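Side-chain contacts in 5-cytosine DNA methyltransferase (PDB 3QV2), which probably transfers a methyl group from S-adenosylmethionine to carbon 5 of cytosine in DNA or tRNA: residues L221-G226 and R231-T236; F274-I279 and L296-Q301. All coordinates share one frame; numbering follows the deposited sequence.

Interaction 1 of 2, residues L221-G226 and R231-T236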
loop_
_atom_site.group_PDB
_atom_site.type_symbol
_atom_site.label_atom_id
_atom_site.label_comp_id
_atom_site.label_asym_id
_atom_site.label_seq_id
_atom_site.Cartn_x
_atom_site.Cartn_y
_atom_site.Cartn_z
ATOM N N LEU A 221 -9.096 -24.101 -5.288
ATOM C CA LEU A 221 -8.017 -23.384 -4.618
ATOM C C LEU A 221 -8.361 -21.914 -4.401
ATOM O O LEU A 221 -7.761 -21.244 -3.560
ATOM C CB LEU A 221 -6.714 -23.508 -5.409
ATOM C CG LEU A 221 -6.214 -24.936 -5.638
ATOM C CD1 LEU A 221 -4.934 -24.940 -6.459
ATOM C CD2 LEU A 221 -6.006 -25.650 -4.311
ATOM N N PHE A 222 -9.328 -21.416 -5.163
ATOM C CA PHE A 222 -9.758 -20.028 -5.042
ATOM C C PHE A 222 -10.405 -19.750 -3.691
ATOM O O PHE A 222 -11.114 -20.595 -3.146
ATOM C CB PHE A 222 -10.758 -19.676 -6.145
ATOM C CG PHE A 222 -10.124 -19.376 -7.474
ATOM C CD1 PHE A 222 -9.405 -18.208 -7.664
ATOM C CD2 PHE A 222 -10.270 -20.248 -8.539
ATOM C CE1 PHE A 222 -8.828 -17.922 -8.887
ATOM C CE2 PHE A 222 -9.696 -19.968 -9.765
ATOM C CZ PHE A 222 -8.974 -18.803 -9.938
ATOM N N ASP A 223 -10.156 -18.561 -3.154
ATOM C CA ASP A 223 -10.945 -18.060 -2.040
ATOM C C ASP A 223 -12.102 -17.272 -2.637
ATOM O O ASP A 223 -11.897 -16.229 -3.258
ATOM C CB ASP A 223 -10.106 -17.167 -1.126
ATOM C CG ASP A 223 -10.899 -16.632 0.050
ATOM O OD1 ASP A 223 -10.873 -17.267 1.125
ATOM O OD2 ASP A 223 -11.555 -15.581 -0.105
ATOM N N ILE A 224 -13.317 -17.779 -2.465
ATOM C CA ILE A 224 -14.483 -17.196 -3.122
ATOM C C ILE A 224 -15.385 -16.447 -2.146
ATOM O O ILE A 224 -15.646 -16.920 -1.038
ATOM C CB ILE A 224 -15.306 -18.271 -3.857
ATOM C CG1 ILE A 224 -14.396 -19.120 -4.746
ATOM C CG2 ILE A 224 -16.411 -17.630 -4.678
ATOM C CD1 ILE A 224 -15.129 -20.194 -5.519
ATOM N N VAL A 225 -15.858 -15.279 -2.568
ATOM C CA VAL A 225 -16.722 -14.451 -1.734
ATOM C C VAL A 225 -17.936 -13.934 -2.498
ATOM O O VAL A 225 -17.903 -13.786 -3.721
ATOM C CB VAL A 225 -15.954 -13.244 -1.161
ATOM C CG1 VAL A 225 -14.843 -13.711 -0.237
ATOM C CG2 VAL A 225 -15.394 -12.390 -2.287
ATOM N N GLY A 226 -19.011 -13.666 -1.764
ATOM C CA GLY A 226 -20.206 -13.067 -2.326
ATOM C C GLY A 226 -20.336 -11.629 -1.863
ATOM O O GLY A 226 -19.563 -11.172 -1.023
ATOM N N ARG A 231 -15.214 -10.524 4.121
ATOM C CA ARG A 231 -14.097 -9.776 3.558
ATOM C C ARG A 231 -13.515 -10.427 2.307
ATOM O O ARG A 231 -13.840 -11.566 1.970
ATOM C CB ARG A 231 -12.991 -9.619 4.605
ATOM C CG ARG A 231 -12.003 -10.778 4.638
ATOM C CD ARG A 231 -12.675 -12.089 5.022
ATOM N NE ARG A 231 -11.763 -13.223 4.884
ATOM C CZ ARG A 231 -11.738 -14.045 3.838
ATOM N NH1 ARG A 231 -12.586 -13.872 2.832
ATOM N NH2 ARG A 231 -10.869 -15.044 3.802
ATOM N N THR A 232 -12.650 -9.682 1.627
ATOM C CA THR A 232 -11.881 -10.201 0.505
ATOM C C THR A 232 -10.439 -10.427 0.947
ATOM O O THR A 232 -9.950 -9.755 1.856
ATOM C CB THR A 232 -11.886 -9.219 -0.675
ATOM O OG1 THR A 232 -11.417 -7.939 -0.232
ATOM C CG2 THR A 232 -13.291 -9.069 -1.238
ATOM N N CYS A 233 -9.756 -11.371 0.306
ATOM C CA CYS A 233 -8.366 -11.656 0.644
ATOM C C CYS A 233 -7.428 -10.576 0.118
ATOM O O CYS A 233 -7.823 -9.732 -0.685
ATOM C CB CYS A 233 -7.943 -13.030 0.119
ATOM S SG CYS A 233 -8.634 -14.423 1.043
ATOM N N CYS A 234 -6.183 -10.606 0.582
ATOM C CA CYS A 234 -5.185 -9.636 0.155
ATOM C C CYS A 234 -4.929 -9.727 -1.345
ATOM O O CYS A 234 -4.589 -10.791 -1.863
ATOM C CB CYS A 234 -3.879 -9.847 0.921
ATOM S SG CYS A 234 -2.541 -8.728 0.451
ATOM N N PHE A 235 -5.103 -8.610 -2.043
ATOM C CA PHE A 235 -4.775 -8.544 -3.461
ATOM C C PHE A 235 -3.276 -8.326 -3.624
ATOM O O PHE A 235 -2.720 -7.371 -3.083
ATOM C CB PHE A 235 -5.541 -7.406 -4.143
ATOM C CG PHE A 235 -7.020 -7.648 -4.263
ATOM C CD1 PHE A 235 -7.521 -8.497 -5.236
ATOM C CD2 PHE A 235 -7.911 -7.008 -3.418
ATOM C CE1 PHE A 235 -8.881 -8.715 -5.356
ATOM C CE2 PHE A 235 -9.274 -7.222 -3.533
ATOM C CZ PHE A 235 -9.757 -8.077 -4.505
ATOM N N THR A 236 -2.622 -9.215 -4.365
ATOM C CA THR A 236 -1.188 -9.088 -4.604
ATOM C C THR A 236 -0.875 -8.842 -6.078
ATOM O O THR A 236 -1.771 -8.816 -6.925
ATOM C CB THR A 236 -0.404 -10.327 -4.120
ATOM O OG1 THR A 236 -0.647 -11.430 -5.001
ATOM C CG2 THR A 236 -0.816 -10.702 -2.704
#
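D223, V225, R231, T232 and C233 meet where the chain turns back after the short strand 224-226. This strand pairs with strand 249-251 in a small two-stranded parallel sheet, apart from the six-stranded sheet of the methyltransferase fold. The 231-236 segment has no regular structure. It approaches the strand with residues 231-233 and then diverges. No backbone hydrogen bond joins the two segments.

The polar part is a salt bridge, D223 to R231, whose one hydrogen bond is long and weak. R231 NH2 approaches D223 OD1 at 3.5 Å, and the N-H points almost straight at the oxygen (177°). OD1 lies at the edge of the guanidinium, near its plane, but the carboxylate is turned 45° from that plane. The bridge is therefore not a flat two-bond pair. R231 starts out pointing away from the strand. The bend at chi2 (-63°) helps bring its guanidinium back to D223.

C233 packs on the same carboxylate. Its SG is 3.3 Å from D223 CG, a tight contact. V225 forms the apolar part of the contact. Its CG1 meets the guanidinium edge at the neighbouring nitrogen, 3.8 Å from R231 NH1. V225 CG2 meets the methyl CG2 of T232 at 4.1 Å.

In the second shell, S248 links both segments. Its OG hydrogen-bonds to D223 OD2 and to the backbone N of C233, so the second carboxylate oxygen has a partner of its own. The hydroxyl of T232 hydrogen-bonds to N168 ND2 and P167 O; with it held there, the methyl faces V225. Backbone bonds from D223 and V225 to I249 fix the strand. The closest approach of V225 is to the backbone: its CG1 lies 3.2 Å from R231 O.

Interaction 2 of 2, residues F274-I279 and L296-Q301; sequences FTPNEI and LTDKQQ
At a meeting of two helix N-termini, the first closed by a T275-E278 capping box, P276 packs against D298 and Q301. P276 lies in the first turn of helix 276-282, and its partners lie in the first turn of helix 298-306. In the capping box, E278 N donates to T275 OG1 at 3.1 Å, and T275 N donates to E278 OE1 at 2.8 Å. T297 holds the N-cap position of the other helix.

The proline ring carries the contact from its CB-CG side. P276 CB lies 3.4 Å from Q301 OE1 and 4.1 Å from Q301 CB. P276 CG reaches D298 OD1 at 3.9 Å, where the two side chains cross at about a right angle.

The Q301 chain is extended beyond CG, and its amide is held at both atoms. Q301 NE2 donates to L296 O at 3.0 Å, from above that carbonyl's plane, and Q301 OE1 hydrogen-bonds to T291 OG1. The Q301 side chain is about 8 Å from that of I20, which binds S-adenosylhomocysteine.

No hydrogen bond crosses between the segments. The amide oxygen meets P276 by van der Waals contact, while its polar needs are met by T291.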
loop_
_atom_site.group_PDB
_atom_site.type_symbol
_atom_site.label_atom_id
_atom_site.label_comp_id
_atom_site.label_asym_id
_atom_site.label_seq_id
_atom_site.Cartn_x
_atom_site.Cartn_y
_atom_site.Cartn_z
ATOM N N PHE A 274 -12.080 -9.754 -9.549
ATOM C CA PHE A 274 -12.389 -8.351 -9.330
ATOM C C PHE A 274 -11.624 -7.533 -10.362
ATOM O O PHE A 274 -10.486 -7.860 -10.700
ATOM C CB PHE A 274 -11.993 -7.920 -7.917
ATOM C CG PHE A 274 -12.857 -8.511 -6.836
ATOM C CD1 PHE A 274 -14.086 -7.949 -6.531
ATOM C CD2 PHE A 274 -12.435 -9.617 -6.114
ATOM C CE1 PHE A 274 -14.883 -8.482 -5.534
ATOM C CE2 PHE A 274 -13.227 -10.155 -5.114
ATOM C CZ PHE A 274 -14.454 -9.586 -4.825
ATOM N N THR A 275 -12.249 -6.478 -10.872
ATOM C CA THR A 275 -11.603 -5.623 -11.862
ATOM C C THR A 275 -10.576 -4.719 -11.191
ATOM O O THR A 275 -10.624 -4.517 -9.979
ATOM C CB THR A 275 -12.627 -4.744 -12.599
ATOM O OG1 THR A 275 -13.099 -3.718 -11.717
ATOM C CG2 THR A 275 -13.798 -5.582 -13.084
ATOM N N PRO A 276 -9.638 -4.173 -11.979
ATOM C CA PRO A 276 -8.655 -3.234 -11.428
ATOM C C PRO A 276 -9.343 -2.085 -10.695
ATOM O O PRO A 276 -8.908 -1.681 -9.616
ATOM C CB PRO A 276 -7.942 -2.710 -12.675
ATOM C CG PRO A 276 -8.079 -3.805 -13.674
ATOM C CD PRO A 276 -9.418 -4.434 -13.412
ATOM N N ASN A 277 -10.416 -1.573 -11.289
ATOM C CA ASN A 277 -11.154 -0.453 -10.723
ATOM C C ASN A 277 -11.777 -0.802 -9.375
ATOM O O ASN A 277 -11.885 0.048 -8.490
ATOM C CB ASN A 277 -12.228 0.023 -11.704
ATOM C CG ASN A 277 -12.834 1.355 -11.308
ATOM O OD1 ASN A 277 -13.974 1.419 -10.848
ATOM N ND2 ASN A 277 -12.070 2.427 -11.482
ATOM N N GLU A 278 -12.181 -2.059 -9.221
ATOM C CA GLU A 278 -12.776 -2.525 -7.973
ATOM C C GLU A 278 -11.744 -2.609 -6.850
ATOM O O GLU A 278 -12.020 -2.220 -5.715
ATOM C CB GLU A 278 -13.468 -3.875 -8.177
ATOM C CG GLU A 278 -14.733 -3.790 -9.019
ATOM C CD GLU A 278 -15.363 -5.146 -9.277
ATOM O OE1 GLU A 278 -14.617 -6.142 -9.369
ATOM O OE2 GLU A 278 -16.604 -5.213 -9.384
ATOM N N ILE A 279 -10.559 -3.116 -7.172
ATOM C CA ILE A 279 -9.468 -3.162 -6.208
ATOM C C ILE A 279 -9.092 -1.744 -5.799
ATOM O O ILE A 279 -8.857 -1.462 -4.624
ATOM C CB ILE A 279 -8.226 -3.853 -6.792
ATOM C CG1 ILE A 279 -8.573 -5.267 -7.267
ATOM C CG2 ILE A 279 -7.100 -3.882 -5.768
ATOM C CD1 ILE A 279 -7.395 -6.015 -7.858
ATOM N N LEU A 296 -2.232 0.727 -20.875
ATOM C CA LEU A 296 -1.925 -0.226 -19.812
ATOM C C LEU A 296 -2.938 -1.369 -19.751
ATOM O O LEU A 296 -4.144 -1.140 -19.655
ATOM C CB LEU A 296 -1.854 0.486 -18.458
ATOM C CG LEU A 296 -0.714 1.495 -18.283
ATOM C CD1 LEU A 296 -0.768 2.133 -16.907
ATOM C CD2 LEU A 296 0.635 0.832 -18.509
ATOM N N THR A 297 -2.438 -2.599 -19.811
ATOM C CA THR A 297 -3.287 -3.783 -19.713
ATOM C C THR A 297 -3.742 -4.015 -18.277
ATOM O O THR A 297 -3.225 -3.397 -17.344
ATOM C CB THR A 297 -2.558 -5.045 -20.213
ATOM O OG1 THR A 297 -1.365 -5.247 -19.446
ATOM C CG2 THR A 297 -2.194 -4.906 -21.684
ATOM N N ASP A 298 -4.711 -4.909 -18.101
ATOM C CA ASP A 298 -5.209 -5.235 -16.770
ATOM C C ASP A 298 -4.098 -5.802 -15.891
ATOM O O ASP A 298 -4.003 -5.472 -14.711
ATOM C CB ASP A 298 -6.382 -6.214 -16.844
ATOM C CG ASP A 298 -7.641 -5.575 -17.396
ATOM O OD1 ASP A 298 -7.693 -4.330 -17.479
ATOM O OD2 ASP A 298 -8.585 -6.318 -17.736
ATOM N N LYS A 299 -3.261 -6.654 -16.475
ATOM C CA LYS A 299 -2.129 -7.229 -15.757
ATOM C C LYS A 299 -1.250 -6.145 -15.139
ATOM O O LYS A 299 -0.939 -6.191 -13.949
ATOM C CB LYS A 299 -1.295 -8.112 -16.688
ATOM C CG LYS A 299 -2.014 -9.363 -17.161
ATOM C CD LYS A 299 -2.409 -10.247 -15.986
ATOM C CE LYS A 299 -3.235 -11.441 -16.442
ATOM N NZ LYS A 299 -2.485 -12.321 -17.381
ATOM N N GLN A 300 -0.856 -5.172 -15.952
ATOM C CA GLN A 300 -0.011 -4.073 -15.492
ATOM C C GLN A 300 -0.667 -3.293 -14.352
ATOM O O GLN A 300 0.004 -2.880 -13.406
ATOM C CB GLN A 300 0.328 -3.139 -16.656
ATOM C CG GLN A 300 1.233 -3.765 -17.709
ATOM C CD GLN A 300 1.342 -2.920 -18.965
ATOM O OE1 GLN A 300 0.387 -2.256 -19.362
ATOM N NE2 GLN A 300 2.512 -2.942 -19.595
ATOM N N GLN A 301 -1.980 -3.100 -14.442
ATOM C CA GLN A 301 -2.722 -2.390 -13.407
ATOM C C GLN A 301 -2.837 -3.236 -12.144
ATOM O O GLN A 301 -2.673 -2.736 -11.030
ATOM C CB GLN A 301 -4.112 -2.002 -13.914
ATOM C CG GLN A 301 -4.094 -1.187 -15.198
ATOM C CD GLN A 301 -5.483 -0.920 -15.743
ATOM O OE1 GLN A 301 -6.428 -0.695 -14.988
ATOM N NE2 GLN A 301 -5.614 -0.950 -17.065
#

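Interaction 1 is partly buried and lies away from the annotated sites. Interaction 2 is buried and nearer the bound S-adenosylhomocysteine, about 11 Å from the Q301 side chain. The first holds a strand to an irregular segment and combines a salt bridge, its hydrogen bond weak, with sulfur and methyl contacts. The second joins two helix starts through a proline ring, with no hydrogen bond crossing between its segments. Their centres are 16 Å apart, yet they share an apolar seam. F235 CZ touches F274 CD2 at 3.5 Å, and F235 CD1 touches I279 CD1 at 3.6 Å. V225 and T232 also reach F274 CZ with their methyls. F274 and helix 276-282 thus connect the two contacts.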